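CRISPR protein (Archaeoglobus fulgidus, PDB 4MJK) probably serves as a Cas5-family subunit of a type I-A CRISPR Cascade complex, the kind of assembly that carries CRISPR RNA. Local coordinates at residues 6-11 against 157-162; 12-17 against 116-121; 42-47 against 141-146; 173-178 against 239-244; 218-223 against 248-253. All coordinates share one frame; numbering follows the deposited sequence.

Interaction 1: 6-11 against 157-162; sequences VDVEFV and VAVVDV
A classic beta bulge, in which Val160 and Asp161 both face Asp7, interrupts the antiparallel pairing of strand 2-10 with strand 157-170. Within the bulge Asp7 N donates to Asp161 O (2.8 Å), and Asp7 O accepts from Val160 N rather than Asp161 N, which shifts the register by one residue. Beyond it, Glu9 and Ala158 exchange two backbone bonds, Glu9 N to Ala158 O and Ala158 N to Glu9 O, each 2.9 Å. Val6, Val8, Phe10, Val157, Val159 and Val162 share one face. There Val157 CG1, anti to its own carbonyl carbon (chi1 -54°), sits over a face of the Phe10 ring in a CH-pi contact, 3.6 Å from the centroid and 18° off the ring normal. The two side chains run side by side and point the same way. Val157 CB also presses on Val8 CG1 at 3.5 Å, tighter than usual for two carbons, and Val6 CG1 meets Val159 CG1 at 3.8 Å. At the bulge Val160 CG2 touches CB of Asp7, whose carboxylate is bridged to Arg129 of the neighbouring strand 127-134. The valine-rich face receives Leu144 of helix 141-144, which touches Val6 and Val162. Central strand 2-10, flanked by 127-134 and 157-170, gives the beta1-beta4 pairing of a ferredoxin-like fold, as in other CRISPR RAMP proteins.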
# COMPACT_ATOMS: atom_id res chain seq x y z
N VAL A 6 4.43 -20.94 7.03
CA VAL A 6 3.24 -20.10 7.06
C VAL A 6 3.24 -19.17 5.85
O VAL A 6 4.14 -18.33 5.69
CB VAL A 6 3.21 -19.27 8.34
CG1 VAL A 6 1.87 -18.53 8.47
CG2 VAL A 6 3.48 -20.16 9.58
N ASP A 7 2.23 -19.32 5.00
CA ASP A 7 2.06 -18.46 3.83
C ASP A 7 1.12 -17.31 4.16
O ASP A 7 -0.03 -17.51 4.60
CB ASP A 7 1.51 -19.25 2.64
CG ASP A 7 2.55 -20.17 1.99
OD1 ASP A 7 3.71 -20.21 2.47
OD2 ASP A 7 2.21 -20.84 0.99
N VAL A 8 1.59 -16.09 3.95
CA VAL A 8 0.84 -14.92 4.37
C VAL A 8 0.60 -14.00 3.17
O VAL A 8 1.53 -13.63 2.46
CB VAL A 8 1.59 -14.14 5.47
CG1 VAL A 8 0.76 -12.93 5.91
CG2 VAL A 8 1.86 -15.04 6.67
N GLU A 9 -0.67 -13.68 2.94
CA GLU A 9 -1.05 -12.76 1.88
C GLU A 9 -1.27 -11.37 2.47
O GLU A 9 -1.97 -11.22 3.47
CB GLU A 9 -2.35 -13.29 1.25
CG GLU A 9 -2.96 -12.42 0.19
CD GLU A 9 -4.26 -13.04 -0.33
OE1 GLU A 9 -5.33 -12.43 -0.11
OE2 GLU A 9 -4.20 -14.13 -0.93
N PHE A 10 -0.66 -10.36 1.87
CA PHE A 10 -0.76 -8.98 2.38
C PHE A 10 -1.75 -8.23 1.51
O PHE A 10 -1.80 -8.46 0.30
CB PHE A 10 0.62 -8.26 2.33
CG PHE A 10 1.59 -8.73 3.39
CD1 PHE A 10 2.15 -10.00 3.34
CD2 PHE A 10 1.93 -7.90 4.46
CE1 PHE A 10 3.03 -10.43 4.31
CE2 PHE A 10 2.81 -8.33 5.45
CZ PHE A 10 3.36 -9.60 5.37
N VAL A 11 -2.53 -7.34 2.11
CA VAL A 11 -3.37 -6.43 1.34
C VAL A 11 -2.52 -5.49 0.49
O VAL A 11 -2.78 -5.33 -0.71
CB VAL A 11 -4.32 -5.62 2.27
CG1 VAL A 11 -5.14 -4.57 1.48
CG2 VAL A 11 -5.26 -6.58 3.03
N VAL A 157 -3.22 -8.60 6.98
CA VAL A 157 -2.90 -9.80 6.20
C VAL A 157 -3.96 -10.89 6.40
O VAL A 157 -4.81 -10.79 7.28
CB VAL A 157 -1.53 -10.40 6.59
CG1 VAL A 157 -0.43 -9.35 6.50
CG2 VAL A 157 -1.58 -10.99 8.00
N ALA A 158 -3.88 -11.91 5.55
CA ALA A 158 -4.58 -13.18 5.75
C ALA A 158 -3.60 -14.35 5.60
O ALA A 158 -2.88 -14.45 4.60
CB ALA A 158 -5.73 -13.34 4.75
N VAL A 159 -3.57 -15.23 6.59
CA VAL A 159 -2.80 -16.46 6.46
C VAL A 159 -3.54 -17.40 5.52
O VAL A 159 -4.72 -17.70 5.75
CB VAL A 159 -2.59 -17.14 7.82
CG1 VAL A 159 -1.83 -18.46 7.65
CG2 VAL A 159 -1.84 -16.20 8.80
N VAL A 160 -2.87 -17.87 4.47
CA VAL A 160 -3.52 -18.71 3.47
C VAL A 160 -3.06 -20.16 3.49
O VAL A 160 -3.65 -21.00 2.83
CB VAL A 160 -3.41 -18.14 2.03
CG1 VAL A 160 -4.13 -16.78 1.92
CG2 VAL A 160 -1.95 -18.06 1.57
N ASP A 161 -2.01 -20.46 4.24
CA ASP A 161 -1.64 -21.86 4.47
C ASP A 161 -0.69 -21.94 5.65
O ASP A 161 0.13 -21.03 5.86
CB ASP A 161 -1.01 -22.50 3.23
CG ASP A 161 -1.18 -24.03 3.20
OD1 ASP A 161 -1.82 -24.62 4.09
OD2 ASP A 161 -0.67 -24.65 2.24
N VAL A 162 -0.85 -23.01 6.43
CA VAL A 162 0.04 -23.32 7.52
C VAL A 162 0.34 -24.81 7.43
O VAL A 162 -0.57 -25.62 7.21
CB VAL A 162 -0.61 -23.07 8.90
CG1 VAL A 162 0.38 -23.38 10.02
CG2 VAL A 162 -1.14 -21.62 9.02

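Interaction 2: 12-17 against 116-121; sequences WGFQAR and TILSSL
Phe14 CG lies between its backbone N and carbonyl carbon (chi1 68°), and the ring lies beside Thr116; Trp12 adopts the same type of first torsion (chi1 63°), with its six-membered ring near Thr116 O. Both flank a short antiparallel pairing in which strand 13-15 forms one margin of a three-stranded sheet centred on strand 115-120. Phe14 and Thr116 are the hydrogen-bonded pair: Phe14 N donates to Thr116 O at 2.9 Å, and Thr116 N returns a bond to Phe14 O at 2.8 Å, both nearly along the C=O axis. A third bond, Leu118 N to Trp12 O (3.0 Å), arrives tilted from the carbonyl plane. Gly13 runs with phi 146°, a conformation suited to glycine, and brings its CA to 3.3 Å from Thr116 O, so that this oxygen takes a CA-H contact besides the Phe14 bond. Among the side chains, Thr116 CB is 3.7 Å from Phe14 CE2, the two groups pointing the same way, while Leu118 CD1 stands at the edge of the Phe14 ring. Trp12 NE1 is bound by Glu154 O, and Thr116 OG1 is bonded to Phe28 O. The contact is buried, partly by the second subunit: its Trp12 ring meets Trp12, and its Ile117 packs on Ile117. Ile117 CG1 approaches the rim of the Trp12 indole near its plane, 4.3 Å from CE3.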
# COMPACT_ATOMS: atom_id res chain seq x y z
N TRP A 12 -1.50 -4.86 1.09
CA TRP A 12 -0.71 -3.82 0.37
C TRP A 12 0.77 -3.76 0.74
O TRP A 12 1.57 -3.23 -0.03
CB TRP A 12 -1.30 -2.42 0.64
CG TRP A 12 -1.23 -2.03 2.09
CD1 TRP A 12 -2.17 -2.27 3.06
CD2 TRP A 12 -0.13 -1.39 2.75
NE1 TRP A 12 -1.73 -1.78 4.27
CE2 TRP A 12 -0.48 -1.24 4.10
CE3 TRP A 12 1.11 -0.90 2.32
CZ2 TRP A 12 0.37 -0.64 5.04
CZ3 TRP A 12 1.95 -0.30 3.25
CH2 TRP A 12 1.57 -0.17 4.59
N GLY A 13 1.14 -4.26 1.92
CA GLY A 13 2.47 -4.02 2.45
C GLY A 13 2.41 -3.91 3.96
O GLY A 13 1.50 -4.46 4.57
N PHE A 14 3.36 -3.20 4.57
CA PHE A 14 3.41 -3.13 6.02
C PHE A 14 4.14 -1.89 6.49
O PHE A 14 4.86 -1.23 5.73
CB PHE A 14 4.14 -4.36 6.57
CG PHE A 14 5.60 -4.38 6.22
CD1 PHE A 14 6.54 -3.86 7.10
CD2 PHE A 14 6.02 -4.87 5.00
CE1 PHE A 14 7.89 -3.86 6.77
CE2 PHE A 14 7.37 -4.88 4.67
CZ PHE A 14 8.30 -4.37 5.55
N GLN A 15 3.94 -1.57 7.77
CA GLN A 15 4.78 -0.59 8.42
C GLN A 15 5.28 -1.13 9.75
O GLN A 15 4.48 -1.62 10.58
CB GLN A 15 4.02 0.73 8.63
CG GLN A 15 4.87 1.75 9.38
CD GLN A 15 4.27 3.14 9.35
OE1 GLN A 15 3.06 3.31 9.22
NE2 GLN A 15 5.12 4.15 9.45
N ALA A 16 6.60 -1.07 9.96
CA ALA A 16 7.18 -1.45 11.24
C ALA A 16 8.01 -0.28 11.77
O ALA A 16 9.14 -0.04 11.32
CB ALA A 16 8.05 -2.69 11.09
N ARG A 17 7.44 0.45 12.72
CA ARG A 17 8.07 1.68 13.17
C ARG A 17 9.34 1.49 14.02
O ARG A 17 10.03 2.46 14.33
CB ARG A 17 7.03 2.62 13.80
CG ARG A 17 6.04 3.14 12.75
CD ARG A 17 4.93 3.97 13.35
NE ARG A 17 3.87 3.12 13.86
CZ ARG A 17 2.59 3.25 13.53
NH1 ARG A 17 2.22 4.22 12.71
NH2 ARG A 17 1.69 2.42 14.04
N THR A 116 6.49 0.12 3.88
CA THR A 116 6.95 -0.55 2.67
C THR A 116 5.80 -1.16 1.91
O THR A 116 4.96 -1.85 2.50
CB THR A 116 7.97 -1.65 3.04
OG1 THR A 116 9.12 -1.04 3.61
CG2 THR A 116 8.40 -2.46 1.82
N ILE A 117 5.74 -0.89 0.61
CA ILE A 117 4.71 -1.49 -0.23
C ILE A 117 5.22 -2.84 -0.75
O ILE A 117 6.39 -2.99 -1.06
CB ILE A 117 4.34 -0.53 -1.41
CG1 ILE A 117 3.58 0.69 -0.87
CG2 ILE A 117 3.53 -1.25 -2.49
CD1 ILE A 117 3.36 1.77 -1.90
N LEU A 118 4.36 -3.85 -0.80
CA LEU A 118 4.76 -5.11 -1.44
C LEU A 118 4.08 -5.17 -2.79
O LEU A 118 2.85 -5.23 -2.87
CB LEU A 118 4.40 -6.31 -0.56
CG LEU A 118 5.19 -6.41 0.75
CD1 LEU A 118 4.59 -7.45 1.69
CD2 LEU A 118 6.69 -6.71 0.50
N SER A 119 4.88 -5.08 -3.84
CA SER A 119 4.34 -5.05 -5.21
C SER A 119 4.28 -6.47 -5.77
O SER A 119 5.30 -7.13 -5.94
CB SER A 119 5.23 -4.21 -6.13
OG SER A 119 5.52 -2.94 -5.57
N SER A 120 3.09 -6.93 -6.10
CA SER A 120 2.94 -8.24 -6.68
C SER A 120 3.49 -8.27 -8.11
O SER A 120 3.35 -7.31 -8.88
CB SER A 120 1.48 -8.66 -6.67
OG SER A 120 1.35 -9.96 -7.21
N LEU A 121 4.09 -9.40 -8.46
CA LEU A 121 4.61 -9.62 -9.80
C LEU A 121 3.60 -10.37 -10.68
O LEU A 121 3.86 -10.62 -11.85
CB LEU A 121 5.92 -10.41 -9.74
CG LEU A 121 7.01 -9.65 -8.99
CD1 LEU A 121 8.24 -10.53 -8.73
CD2 LEU A 121 7.37 -8.36 -9.72

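Interaction 3: 42-47 against 141-146; sequences EAIAKD and EKILWK
A salt-bridge network of Asp47, Lys142 and Lys146 closes the outer side of an inter-helix contact, where the C-terminal end of helix 33-46 meets the short, weakly bonded helix 141-144. Asp47, the first residue past the helix, has CG anti to its backbone N (chi1 -159°), and its carboxylate reaches across to both lysines. Lys142 NZ approaches the two oxygens almost evenly, at 3.1 Å from Asp47 OD1 and 3.3 Å from Asp47 OD2; its chain is bent at the last torsion (chi4 71°), and the two side chains cross at about a right angle. Lys146 adds a long bridge, NZ to Asp47 OD1 at 3.7 Å, with its CE alongside the same oxygen. Two lysines near one carboxylate would be expected to balance its charge. Beneath the ions lies an apolar patch carried by Ile143. Its CG2 branch lodges against Ala43 CB and Ile44 CG1, each at 3.7 Å, while its other branch ends in CD1, 3.5 Å from Asp47 OD1. One isoleucine thus touches both the apolar side of the helix and the carboxylate that follows it. Leu144 of the short helix packs on Tyr4 and Val6 of strand 2-10; on helix 33-46 Glu42 is bridged to Arg149. Helices 33-46 and 141-144 fit the two helices of the beta-alpha-beta-beta-alpha-beta order of a ferredoxin-like fold.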
# COMPACT_ATOMS: atom_id res chain seq x y z
N GLU A 42 0.57 -11.84 19.89
CA GLU A 42 -0.74 -11.20 19.97
C GLU A 42 -1.88 -12.18 19.70
O GLU A 42 -2.92 -12.12 20.36
CB GLU A 42 -0.85 -10.01 19.00
CG GLU A 42 -2.27 -9.42 18.93
CD GLU A 42 -2.37 -8.11 18.17
OE1 GLU A 42 -1.44 -7.77 17.40
OE2 GLU A 42 -3.39 -7.40 18.34
N ALA A 43 -1.70 -13.06 18.72
CA ALA A 43 -2.75 -14.02 18.36
C ALA A 43 -2.96 -15.02 19.48
O ALA A 43 -4.08 -15.48 19.73
CB ALA A 43 -2.42 -14.72 17.07
N ILE A 44 -1.87 -15.37 20.16
CA ILE A 44 -1.93 -16.27 21.30
C ILE A 44 -2.62 -15.60 22.49
O ILE A 44 -3.48 -16.20 23.15
CB ILE A 44 -0.54 -16.76 21.72
CG1 ILE A 44 0.06 -17.67 20.63
CG2 ILE A 44 -0.60 -17.49 23.05
CD1 ILE A 44 1.53 -18.01 20.86
N ALA A 45 -2.26 -14.35 22.76
CA ALA A 45 -2.84 -13.60 23.87
C ALA A 45 -4.35 -13.43 23.71
O ALA A 45 -5.09 -13.64 24.66
CB ALA A 45 -2.16 -12.25 24.01
N LYS A 46 -4.78 -13.04 22.52
CA LYS A 46 -6.21 -12.86 22.24
C LYS A 46 -6.99 -14.15 22.48
O LYS A 46 -8.04 -14.14 23.12
CB LYS A 46 -6.44 -12.37 20.82
CG LYS A 46 -6.10 -10.91 20.61
CD LYS A 46 -6.73 -10.38 19.33
CE LYS A 46 -6.70 -8.87 19.28
NZ LYS A 46 -7.69 -8.34 18.29
N ASP A 47 -6.48 -15.26 21.95
CA ASP A 47 -7.10 -16.56 22.14
C ASP A 47 -7.05 -16.98 23.62
O ASP A 47 -7.02 -18.16 23.93
CB ASP A 47 -6.40 -17.61 21.27
CG ASP A 47 -7.27 -18.84 21.03
OD1 ASP A 47 -7.75 -19.03 19.89
OD2 ASP A 47 -7.47 -19.63 21.98
N GLU A 141 -1.15 -24.87 16.07
CA GLU A 141 -1.22 -24.62 14.64
C GLU A 141 -2.42 -23.73 14.30
O GLU A 141 -2.33 -22.84 13.46
CB GLU A 141 -1.30 -25.95 13.89
CG GLU A 141 -1.07 -25.84 12.40
CD GLU A 141 -0.96 -27.20 11.74
OE1 GLU A 141 -0.83 -28.21 12.47
OE2 GLU A 141 -0.98 -27.25 10.49
N LYS A 142 -3.54 -23.97 14.97
CA LYS A 142 -4.74 -23.18 14.72
C LYS A 142 -4.50 -21.69 14.96
O LYS A 142 -5.08 -20.86 14.27
CB LYS A 142 -5.91 -23.67 15.59
CG LYS A 142 -5.93 -23.14 17.01
CD LYS A 142 -7.07 -23.75 17.82
CE LYS A 142 -6.91 -23.51 19.32
NZ LYS A 142 -7.15 -22.08 19.73
N ILE A 143 -3.67 -21.37 15.94
CA ILE A 143 -3.42 -19.97 16.30
C ILE A 143 -2.75 -19.21 15.16
O ILE A 143 -3.05 -18.04 14.92
CB ILE A 143 -2.52 -19.84 17.56
CG1 ILE A 143 -3.13 -20.58 18.75
CG2 ILE A 143 -2.30 -18.37 17.90
CD1 ILE A 143 -4.58 -20.23 19.01
N LEU A 144 -1.83 -19.88 14.48
CA LEU A 144 -1.13 -19.28 13.35
C LEU A 144 -2.12 -18.77 12.32
O LEU A 144 -1.91 -17.71 11.73
CB LEU A 144 -0.13 -20.28 12.74
CG LEU A 144 1.06 -20.67 13.63
CD1 LEU A 144 1.91 -21.78 13.00
CD2 LEU A 144 1.94 -19.45 13.93
N TRP A 145 -3.22 -19.50 12.12
CA TRP A 145 -4.23 -19.10 11.13
C TRP A 145 -4.90 -17.77 11.47
O TRP A 145 -5.49 -17.14 10.60
CB TRP A 145 -5.30 -20.17 10.99
CG TRP A 145 -4.87 -21.35 10.19
CD1 TRP A 145 -4.42 -22.55 10.68
CD2 TRP A 145 -4.88 -21.48 8.77
NE1 TRP A 145 -4.14 -23.40 9.64
CE2 TRP A 145 -4.41 -22.77 8.46
CE3 TRP A 145 -5.23 -20.61 7.72
CZ2 TRP A 145 -4.30 -23.22 7.14
CZ3 TRP A 145 -5.11 -21.06 6.42
CH2 TRP A 145 -4.65 -22.36 6.14
N LYS A 146 -4.79 -17.35 12.73
CA LYS A 146 -5.51 -16.19 13.26
C LYS A 146 -4.74 -14.87 13.20
O LYS A 146 -5.14 -13.86 13.80
CB LYS A 146 -5.94 -16.47 14.70
CG LYS A 146 -6.98 -17.60 14.84
CD LYS A 146 -7.43 -17.71 16.30
CE LYS A 146 -8.55 -18.72 16.49
NZ LYS A 146 -8.06 -20.12 16.32

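Interaction 4: 173-178 against 239-244; sequences LISTDY and TPECLV
Ile174, Thr176, Cys242 and Val244 form the tightly packed face of this contact, whereas Ser175 and Leu243 project from the more open one. On the inner face Ile174 and Val244 lie side by side, pointing the same way. Ile174 CG1 sits between its backbone N and carbonyl carbon (chi1 55°), which brings it to 3.5 Å from Val244 O, and CD1 is 4.1 Å from Val244 CB. Thr176 CG2 touches both Val244 CG2, at 4.0 Å, and Cys242 SG. Ile261 of strand 258-263 touches both Ile174 and Val244 on this face, and Trp196 reaches Cys242. Four backbone bonds join the strands, two between Ile174 and Val244 and two between Thr176 and Cys242; the shortest runs from Val244 N to Ile174 O (2.8 Å). This makes strand 174-176 the margin of a three-stranded antiparallel sheet, with 241-246 central and 186-193 on the far side. Just past the last pair the chain bends in an ST turn, where Thr176 OG1, also hydrogen-bonded to Val259 O, accepts from Tyr178 N, and the direct pairing ends. A water takes over: it donates to Asp177 O (2.7 Å) and to Pro240 O (2.9 Å) and accepts from Thr239 OG1. Asp177 turns its carboxylate to Lys72. On the open face contacts are sparse, Leu243 CD2 against Ser175 CB at 3.9 Å and the Glu241 OE2 oxygen at a similar distance from that carbon.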
# COMPACT_ATOMS: atom_id res chain seq x y z
N LEU A 173 27.73 -27.38 3.79
CA LEU A 173 27.27 -26.63 2.64
C LEU A 173 25.82 -26.98 2.28
O LEU A 173 25.47 -28.15 2.12
CB LEU A 173 28.19 -26.86 1.45
CG LEU A 173 27.91 -25.99 0.22
CD1 LEU A 173 28.30 -24.53 0.48
CD2 LEU A 173 28.65 -26.54 -0.97
N ILE A 174 24.98 -25.97 2.17
CA ILE A 174 23.56 -26.16 1.87
C ILE A 174 23.13 -25.12 0.87
O ILE A 174 23.81 -24.11 0.68
CB ILE A 174 22.66 -26.06 3.15
CG1 ILE A 174 22.88 -24.74 3.88
CG2 ILE A 174 22.92 -27.21 4.11
CD1 ILE A 174 21.92 -23.64 3.49
N SER A 175 22.01 -25.35 0.20
CA SER A 175 21.41 -24.29 -0.61
C SER A 175 20.13 -23.81 0.09
O SER A 175 19.43 -24.60 0.72
CB SER A 175 21.11 -24.77 -2.02
OG SER A 175 20.20 -25.85 -1.97
N THR A 176 19.84 -22.52 -0.01
CA THR A 176 18.65 -21.96 0.65
C THR A 176 18.08 -20.85 -0.20
O THR A 176 18.81 -20.15 -0.90
CB THR A 176 18.92 -21.45 2.10
OG1 THR A 176 17.69 -21.04 2.72
CG2 THR A 176 19.89 -20.27 2.11
N ASP A 177 16.76 -20.71 -0.18
CA ASP A 177 16.11 -19.57 -0.80
C ASP A 177 15.35 -18.76 0.26
O ASP A 177 14.54 -17.91 -0.07
CB ASP A 177 15.22 -19.97 -1.99
CG ASP A 177 14.18 -21.01 -1.64
OD1 ASP A 177 13.91 -21.22 -0.45
OD2 ASP A 177 13.60 -21.61 -2.56
N TYR A 178 15.65 -19.03 1.53
CA TYR A 178 15.14 -18.22 2.65
C TYR A 178 16.18 -17.26 3.19
O TYR A 178 17.38 -17.54 3.15
CB TYR A 178 14.72 -19.11 3.80
CG TYR A 178 13.44 -19.86 3.57
CD1 TYR A 178 13.45 -21.12 2.99
CD2 TYR A 178 12.22 -19.31 3.96
CE1 TYR A 178 12.28 -21.83 2.79
CE2 TYR A 178 11.04 -20.01 3.76
CZ TYR A 178 11.08 -21.27 3.18
OH TYR A 178 9.93 -21.97 2.98
N THR A 239 13.27 -17.47 -8.25
CA THR A 239 13.41 -17.37 -6.81
C THR A 239 14.90 -17.21 -6.42
O THR A 239 15.74 -18.03 -6.80
CB THR A 239 12.80 -18.61 -6.12
OG1 THR A 239 13.27 -18.70 -4.77
CG2 THR A 239 13.21 -19.87 -6.86
N PRO A 240 15.24 -16.14 -5.70
CA PRO A 240 16.64 -15.99 -5.31
C PRO A 240 17.14 -17.21 -4.54
O PRO A 240 16.42 -17.77 -3.71
CB PRO A 240 16.61 -14.75 -4.40
CG PRO A 240 15.48 -13.93 -4.98
CD PRO A 240 14.43 -14.96 -5.33
N GLU A 241 18.36 -17.64 -4.83
CA GLU A 241 18.91 -18.82 -4.20
C GLU A 241 20.41 -18.63 -3.98
O GLU A 241 21.09 -18.01 -4.79
CB GLU A 241 18.68 -20.04 -5.10
CG GLU A 241 19.01 -21.37 -4.45
CD GLU A 241 18.64 -22.55 -5.34
OE1 GLU A 241 18.14 -22.32 -6.47
OE2 GLU A 241 18.84 -23.70 -4.91
N CYS A 242 20.92 -19.15 -2.87
CA CYS A 242 22.36 -19.14 -2.66
C CYS A 242 22.89 -20.40 -1.98
O CYS A 242 22.15 -21.15 -1.33
CB CYS A 242 22.79 -17.90 -1.90
SG CYS A 242 22.11 -17.86 -0.28
N LEU A 243 24.19 -20.61 -2.14
CA LEU A 243 24.91 -21.66 -1.45
C LEU A 243 25.54 -21.09 -0.19
O LEU A 243 26.24 -20.07 -0.23
CB LEU A 243 25.99 -22.24 -2.35
CG LEU A 243 25.48 -22.94 -3.61
CD1 LEU A 243 26.62 -23.18 -4.60
CD2 LEU A 243 24.78 -24.25 -3.24
N VAL A 244 25.29 -21.73 0.94
CA VAL A 244 25.76 -21.19 2.20
C VAL A 244 26.46 -22.27 3.00
O VAL A 244 25.97 -23.41 3.08
CB VAL A 244 24.59 -20.62 3.03
CG1 VAL A 244 25.10 -20.02 4.32
CG2 VAL A 244 23.84 -19.55 2.22
O HOH W 1 14.10 -16.63 -2.37

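Interaction 5: 218-223 against 248-253; sequences SYISGK and GDFKAY
Asp249 and Tyr219 supply the polar part of a loop-to-hairpin contact: segment 218-223, in the irregular connection between strands 196-202 and 225-231, rests on the start of the beta hairpin made by strands 250-255 and 258-263. The single hydrogen bond across it runs from Tyr219 N to Asp249 OD2, 2.9 Å long and nearly straight at 172°. Asp249 is in turn tied through its backbone to Cys264, so the carboxylate grips the loop from a residue held in the hairpin. Around that bond come carbon-oxygen contacts. Asp249 OD2 lies in the plane of the Tyr219 ring at its edge, 3.5 Å from CD2, with ring and carboxylate planes 37° apart, and Ser218 CB stands 3.5 Å from the same oxygen. The apolar part belongs to Ile220 and Phe250. Phe250 CG is anti to its carbonyl carbon (chi1 -64°), and the ring meets Tyr219 CB and Ile220 CB obliquely. Ile220 is buried, touching Phe205 and Arg263 as well, whereas Tyr219 is exposed, with Asp184 beside it. Phe250 also packs on Glu183. Thus a polar grip at the surface stands beside a buried apolar contact. Two carbons of the isoleucine meet one tip of the aromatic ring: Phe250 CZ is 3.9 Å from Ile220 CB and 4.0 Å from Ile220 CD1.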
# COMPACT_ATOMS: atom_id res chain seq x y z
N SER A 218 26.81 -17.75 21.24
CA SER A 218 27.95 -16.85 21.38
C SER A 218 27.89 -15.77 20.32
O SER A 218 27.79 -14.58 20.62
CB SER A 218 29.27 -17.63 21.30
OG SER A 218 29.63 -18.24 22.51
N TYR A 219 27.97 -16.19 19.06
CA TYR A 219 27.96 -15.25 17.94
C TYR A 219 26.54 -14.78 17.67
O TYR A 219 26.34 -13.70 17.11
CB TYR A 219 28.57 -15.88 16.69
CG TYR A 219 30.09 -15.86 16.71
CD1 TYR A 219 30.79 -14.71 16.35
CD2 TYR A 219 30.81 -16.98 17.10
CE1 TYR A 219 32.17 -14.68 16.37
CE2 TYR A 219 32.20 -16.96 17.13
CZ TYR A 219 32.87 -15.81 16.76
OH TYR A 219 34.25 -15.77 16.78
N ILE A 220 25.57 -15.60 18.06
CA ILE A 220 24.18 -15.18 18.02
C ILE A 220 23.75 -14.84 19.44
O ILE A 220 22.73 -14.19 19.66
CB ILE A 220 23.27 -16.28 17.45
CG1 ILE A 220 21.97 -15.66 16.93
CG2 ILE A 220 22.99 -17.34 18.51
CD1 ILE A 220 22.18 -14.63 15.82
N SER A 221 24.57 -15.29 20.39
CA SER A 221 24.41 -15.04 21.82
C SER A 221 23.05 -14.46 22.18
O SER A 221 22.00 -15.04 21.89
CB SER A 221 25.50 -14.08 22.32
OG SER A 221 26.62 -14.77 22.84
N GLY A 222 23.12 -13.31 22.84
CA GLY A 222 21.96 -12.50 23.13
C GLY A 222 22.37 -11.07 22.84
O GLY A 222 22.31 -10.20 23.71
N LYS A 223 22.83 -10.84 21.61
CA LYS A 223 23.10 -9.48 21.16
C LYS A 223 21.77 -8.85 20.81
O LYS A 223 20.76 -9.55 20.68
CB LYS A 223 24.04 -9.49 19.95
CG LYS A 223 23.64 -10.45 18.86
CD LYS A 223 24.87 -10.98 18.14
CE LYS A 223 24.68 -10.99 16.62
NZ LYS A 223 24.86 -9.64 16.02
N GLY A 248 29.74 -23.60 13.39
CA GLY A 248 29.81 -22.81 14.61
C GLY A 248 28.53 -22.91 15.41
O GLY A 248 28.04 -24.01 15.62
N ASP A 249 27.99 -21.78 15.83
CA ASP A 249 26.72 -21.76 16.58
C ASP A 249 25.46 -21.96 15.71
O ASP A 249 24.33 -21.90 16.21
CB ASP A 249 26.57 -20.44 17.35
CG ASP A 249 27.77 -20.14 18.24
OD1 ASP A 249 28.27 -21.08 18.90
OD2 ASP A 249 28.21 -18.97 18.28
N PHE A 250 25.64 -22.18 14.40
CA PHE A 250 24.52 -22.19 13.48
C PHE A 250 24.33 -23.54 12.83
O PHE A 250 25.29 -24.29 12.67
CB PHE A 250 24.70 -21.14 12.39
CG PHE A 250 24.71 -19.74 12.92
CD1 PHE A 250 25.90 -19.15 13.34
CD2 PHE A 250 23.53 -19.01 13.01
CE1 PHE A 250 25.92 -17.86 13.84
CE2 PHE A 250 23.53 -17.73 13.51
CZ PHE A 250 24.73 -17.14 13.93
N LYS A 251 23.09 -23.83 12.45
CA LYS A 251 22.72 -25.06 11.78
C LYS A 251 21.69 -24.74 10.72
O LYS A 251 20.98 -23.74 10.82
CB LYS A 251 22.06 -26.03 12.76
CG LYS A 251 22.92 -26.43 13.97
CD LYS A 251 24.02 -27.39 13.55
CE LYS A 251 24.81 -27.87 14.76
NZ LYS A 251 26.01 -28.62 14.31
N ALA A 252 21.59 -25.61 9.73
CA ALA A 252 20.54 -25.56 8.73
C ALA A 252 19.43 -26.52 9.12
O ALA A 252 19.70 -27.65 9.55
CB ALA A 252 21.11 -25.93 7.38
N TYR A 253 18.18 -26.09 8.98
CA TYR A 253 17.04 -26.96 9.28
C TYR A 253 16.27 -27.21 8.01
O TYR A 253 15.93 -26.28 7.28
CB TYR A 253 16.13 -26.33 10.35
CG TYR A 253 16.82 -26.17 11.67
CD1 TYR A 253 16.79 -27.18 12.63
CD2 TYR A 253 17.55 -25.02 11.96
CE1 TYR A 253 17.44 -27.04 13.84
CE2 TYR A 253 18.20 -24.87 13.18
CZ TYR A 253 18.15 -25.89 14.11
OH TYR A 253 18.80 -25.74 15.31

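From the N terminus, strand 2-10 leads straight into strand 13-15. Interaction 1 closes the widest loop, returning the chain at 157-162, and interactions 2 and 3 both nest inside it. These two cross each other, since helix 33-46 departs before 116-121 returns and finds its partner at 141-146. Interactions 1 and 2 touch where Phe10 meets Leu118, and interaction 3 rests on interaction 1 through Leu144 and Trp145. Interactions 4 and 5 come after the first three in series, and cross each other: 173-178 is rejoined at 239-244, while 218-223 starts inside that loop and is met at 248-253. They touch at Ile174 and Ala252; strand 250-255 borders 157-170, connecting this later part to the main sheet.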